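Local coordinates for endoribonuclease MazF3 (Mycobacterium tuberculosis, PDB 5UCT) that acts as the toxin of a type II toxin-antitoxin system, cleaving mRNA and 23S rRNA predominantly after the first two uridines of UUCCU, at the interface of chains A and B. Numbering follows the deposited sequence. Chains: chain A/B, Endoribonuclease MazF3.

Contact 1: the interface of chains A and B. Residues chain A 2, 18-20; chain B 95-96, 98.
B:Ala95 and B:Phe96, the last residues of helix 85-96, are helical at B:Ala95 and leave the helix at B:Phe96 (psi near 0°), turning their backbone carbonyls towards A:Arg2 and the loop A:Leu18 to A:Arg20 that follows strand 12-17. This flank of the homodimer interface is where the C-terminal end of the helix docks on the other subunit. A:Arg2 grips end-on. Both terminal nitrogens of its guanidinium donate to B:Phe96 O, with NH2 at 2.7 Å and NH1 beside it. The oxygen lies close to the guanidinium plane, and NH2 approaches it nearly along the C=O axis, 161° at the oxygen. Bends at chi2 and chi3 fold the arginine chain so that this end faces the helix terminus. Two bonds to one oxygen cap the helix, and the arginine charge probably suits the negative end of its dipole.

A:Arg20 comes from the other side with a chain extended from CG to NE. Its NH1 donates to B:Ala95 O at 3.2 Å, edge first but well off the carbonyl axis and tilted from the carbonyl plane; its backbone N adds a weak bond to the same oxygen.

A:Leu18 packs beside the helix end, laying CB over one face of the B:Phe96 ring, 4.0 Å from the centroid and shifted towards the rim, a CH-pi contact. Within chain A, A:Leu18 O also lies 2.9 Å from A:Arg2 NH1, the same nitrogen that donates to B:Phe96 O.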
loop_
_atom_site.group_PDB
_atom_site.type_symbol
_atom_site.label_atom_id
_atom_site.label_comp_id
_atom_site.label_asym_id
_atom_site.label_seq_id
_atom_site.Cartn_x
_atom_site.Cartn_y
_atom_site.Cartn_z
ATOM N N ARG A 2 -9.355 12.223 4.495
ATOM C CA ARG A 2 -9.414 10.789 4.242
ATOM C C ARG A 2 -10.727 10.407 3.556
ATOM O O ARG A 2 -11.571 9.741 4.157
ATOM C CB ARG A 2 -9.255 10.020 5.554
ATOM C CG ARG A 2 -8.917 8.555 5.386
ATOM C CD ARG A 2 -7.507 8.375 4.851
ATOM N NE ARG A 2 -6.497 8.683 5.857
ATOM C CZ ARG A 2 -5.186 8.615 5.649
ATOM N NH1 ARG A 2 -4.712 8.253 4.465
ATOM N NH2 ARG A 2 -4.345 8.914 6.630
ATOM N N LEU A 18 -5.693 6.242 0.436
ATOM C CA LEU A 18 -4.571 6.133 1.359
ATOM C C LEU A 18 -3.573 7.265 1.165
ATOM O O LEU A 18 -3.007 7.766 2.143
ATOM C CB LEU A 18 -3.880 4.781 1.195
ATOM C CG LEU A 18 -4.646 3.578 1.736
ATOM C CD1 LEU A 18 -3.765 2.345 1.711
ATOM C CD2 LEU A 18 -5.145 3.860 3.146
ATOM N N THR A 19 -3.340 7.669 -0.084
ATOM C CA THR A 19 -2.447 8.786 -0.357
ATOM C C THR A 19 -2.898 10.025 0.405
ATOM O O THR A 19 -4.093 10.324 0.485
ATOM C CB THR A 19 -2.407 9.082 -1.859
ATOM O OG1 THR A 19 -2.056 7.891 -2.574
ATOM C CG2 THR A 19 -1.386 10.171 -2.165
ATOM N N ARG A 20 -1.930 10.734 0.982
ATOM C CA ARG A 20 -2.224 11.956 1.718
ATOM C C ARG A 20 -2.906 12.970 0.810
ATOM O O ARG A 20 -2.490 13.177 -0.333
ATOM C CB ARG A 20 -0.930 12.534 2.295
ATOM C CG ARG A 20 0.179 12.739 1.268
ATOM C CD ARG A 20 1.541 12.957 1.910
ATOM N NE ARG A 20 2.559 13.290 0.913
ATOM C CZ ARG A 20 3.178 12.397 0.146
ATOM N NH1 ARG A 20 2.889 11.108 0.257
ATOM N NH2 ARG A 20 4.083 12.795 -0.735
ATOM N N ALA B 95 3.812 8.783 3.513
ATOM C CA ALA B 95 3.129 8.547 2.247
ATOM C C ALA B 95 1.616 8.532 2.417
ATOM O O ALA B 95 0.888 8.966 1.518
ATOM C CB ALA B 95 3.599 7.232 1.626
ATOM N N PHE B 96 1.126 8.049 3.558
ATOM C CA PHE B 96 -0.305 7.928 3.800
ATOM C C PHE B 96 -0.812 8.852 4.900
ATOM O O PHE B 96 -2.015 8.843 5.186
ATOM C CB PHE B 96 -0.658 6.473 4.140
ATOM C CG PHE B 96 -0.309 5.487 3.055
ATOM C CD1 PHE B 96 -0.291 5.873 1.724
ATOM C CD2 PHE B 96 0.003 4.174 3.367
ATOM C CE1 PHE B 96 0.031 4.969 0.729
ATOM C CE2 PHE B 96 0.325 3.268 2.376
ATOM C CZ PHE B 96 0.339 3.664 1.056
ATOM N N LEU B 98 -0.032 8.921 8.426
ATOM C CA LEU B 98 -0.398 8.076 9.549
ATOM C C LEU B 98 0.323 8.556 10.802
ATOM O O LEU B 98 1.420 9.118 10.729
ATOM C CB LEU B 98 -0.052 6.610 9.269
ATOM C CG LEU B 98 -0.664 6.024 7.994
ATOM C CD1 LEU B 98 -0.044 4.674 7.670
ATOM C CD2 LEU B 98 -2.175 5.904 8.132
#

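Contact 2: the interface of chains A and B. Residues chain A 31, 65-67, 96; chain B 31, 65-67.
A:Gln66 reaches across the two-fold axis to B:Thr67, and B:Gln66 returns the contact to A:Thr67. Starting at CB, the A:Gln66 side chain first passes 4.1 Å from B:Gln66 OE1. CG stands anti to the carbonyl carbon (chi1 -58°), and the bend at chi2 (-85°) swings the amide towards the partner's backbone. There CD lies 3.6 Å from B:Thr67 O. At the tip, NE2 donates to B:Thr67 O at 2.8 Å, meeting an in-plane lone pair of the carbonyl, although that oxygen is tilted 23° from the glutamine's own amide plane. This NE2 bond carries the contact; OE1 adds only a weak one, taken from B:Thr67 N. The two glutamine side chains cross at about a right angle, and their OE1 atoms come too near for two acceptors, a doubtful feature of the model.

The threonine hydroxyls add a second pair of bonds. A:Thr67 OG1 donates to B:Thr65 O at 2.9 Å, with the donor tilted from the carbonyl plane. The same OG1 is tied to A:Thr31 OG1 at 2.8 Å, an intrachain bond that probably steadies it. Beyond these, A:Phe96 CE1 meets the methyl of B:Thr31, CG2, at 3.6 Å, an apolar touch beside the polar core.

The site sits on the dimer axis, where the start of strand 66-69 and the residue before it face their own copies; strand 29-36 lies behind, and helix 85-96 of chain A brings its phenylalanine to B:Thr31.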
loop_
_atom_site.group_PDB
_atom_site.type_symbol
_atom_site.label_atom_id
_atom_site.label_comp_id
_atom_site.label_asym_id
_atom_site.label_seq_id
_atom_site.Cartn_x
_atom_site.Cartn_y
_atom_site.Cartn_z
ATOM N N THR A 31 -2.837 6.035 -4.144
ATOM C CA THR A 31 -2.868 4.752 -3.457
ATOM C C THR A 31 -4.161 4.648 -2.663
ATOM O O THR A 31 -4.503 5.555 -1.897
ATOM C CB THR A 31 -1.660 4.594 -2.532
ATOM O OG1 THR A 31 -0.454 4.735 -3.291
ATOM C CG2 THR A 31 -1.669 3.226 -1.871
ATOM N N THR A 65 -4.154 -3.059 -0.754
ATOM C CA THR A 65 -3.993 -1.686 -1.212
ATOM C C THR A 65 -3.411 -1.657 -2.622
ATOM O O THR A 65 -2.597 -2.505 -3.002
ATOM C CB THR A 65 -3.087 -0.902 -0.263
ATOM O OG1 THR A 65 -1.725 -1.280 -0.499
ATOM C CG2 THR A 65 -3.450 -1.200 1.188
ATOM N N GLN A 66 -3.842 -0.671 -3.405
ATOM C CA GLN A 66 -3.426 -0.548 -4.793
ATOM C C GLN A 66 -3.175 0.917 -5.117
ATOM O O GLN A 66 -3.812 1.811 -4.554
ATOM C CB GLN A 66 -4.485 -1.113 -5.753
ATOM C CG GLN A 66 -4.845 -2.579 -5.514
ATOM C CD GLN A 66 -3.899 -3.539 -6.204
ATOM O OE1 GLN A 66 -2.968 -3.123 -6.887
ATOM N NE2 GLN A 66 -4.143 -4.834 -6.039
ATOM N N THR A 67 -2.235 1.153 -6.031
ATOM C CA THR A 67 -1.993 2.476 -6.599
ATOM C C THR A 67 -2.587 2.492 -8.002
ATOM O O THR A 67 -2.093 1.800 -8.899
ATOM C CB THR A 67 -0.500 2.804 -6.633
ATOM O OG1 THR A 67 0.016 2.830 -5.297
ATOM C CG2 THR A 67 -0.273 4.157 -7.277
ATOM N N PHE A 96 1.833 -4.611 7.355
ATOM C CA PHE A 96 3.178 -4.589 6.799
ATOM C C PHE A 96 4.265 -4.838 7.837
ATOM O O PHE A 96 5.448 -4.853 7.478
ATOM C CB PHE A 96 3.433 -3.248 6.095
ATOM C CG PHE A 96 2.482 -2.962 4.961
ATOM C CD1 PHE A 96 1.907 -3.995 4.237
ATOM C CD2 PHE A 96 2.162 -1.658 4.619
ATOM C CE1 PHE A 96 1.034 -3.732 3.199
ATOM C CE2 PHE A 96 1.290 -1.390 3.582
ATOM C CZ PHE A 96 0.725 -2.426 2.870
ATOM N N THR B 31 1.444 -7.653 -0.992
ATOM C CA THR B 31 1.602 -6.223 -1.210
ATOM C C THR B 31 3.086 -5.898 -1.304
ATOM O O THR B 31 3.870 -6.290 -0.435
ATOM C CB THR B 31 0.950 -5.419 -0.085
ATOM O OG1 THR B 31 -0.435 -5.768 0.013
ATOM C CG2 THR B 31 1.064 -3.928 -0.358
ATOM N N THR B 65 2.839 1.531 -4.096
ATOM C CA THR B 65 2.686 0.168 -3.607
ATOM C C THR B 65 1.529 -0.529 -4.317
ATOM O O THR B 65 0.519 0.090 -4.664
ATOM C CB THR B 65 2.447 0.158 -2.097
ATOM O OG1 THR B 65 1.092 0.544 -1.837
ATOM C CG2 THR B 65 3.392 1.133 -1.402
ATOM N N GLN B 66 1.689 -1.832 -4.538
ATOM C CA GLN B 66 0.701 -2.620 -5.259
ATOM C C GLN B 66 0.545 -3.973 -4.584
ATOM O O GLN B 66 1.492 -4.507 -4.002
ATOM C CB GLN B 66 1.100 -2.820 -6.729
ATOM C CG GLN B 66 1.313 -1.527 -7.515
ATOM C CD GLN B 66 0.026 -0.962 -8.080
ATOM O OE1 GLN B 66 -1.044 -1.539 -7.908
ATOM N NE2 GLN B 66 0.127 0.167 -8.772
ATOM N N THR B 67 -0.666 -4.524 -4.668
ATOM C CA THR B 67 -0.947 -5.893 -4.245
ATOM C C THR B 67 -1.074 -6.747 -5.502
ATOM O O THR B 67 -2.022 -6.582 -6.277
ATOM C CB THR B 67 -2.221 -5.966 -3.403
ATOM O OG1 THR B 67 -2.051 -5.195 -2.208
ATOM C CG2 THR B 67 -2.520 -7.403 -3.025
#

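Contact 1 and contact 2 lie about 12 Å apart, measured between the centres of their C-alpha atoms. Phe96, at the end of helix 85-96, belongs to both, given from chain B in contact 1 and from chain A in contact 2. Because the interface is two-fold symmetric, each copy of this ring meets both Leu18 and Thr31 of the other chain. Contact 2 straddles the axis and holds most of its twin, the glutamine and threonine pairs of both chains, whereas contact 1 recurs on the opposite flank. Bonds at the start of strand 66-69 in the centre and capped helix ends outside it together fit the dimer typical of MazF toxins.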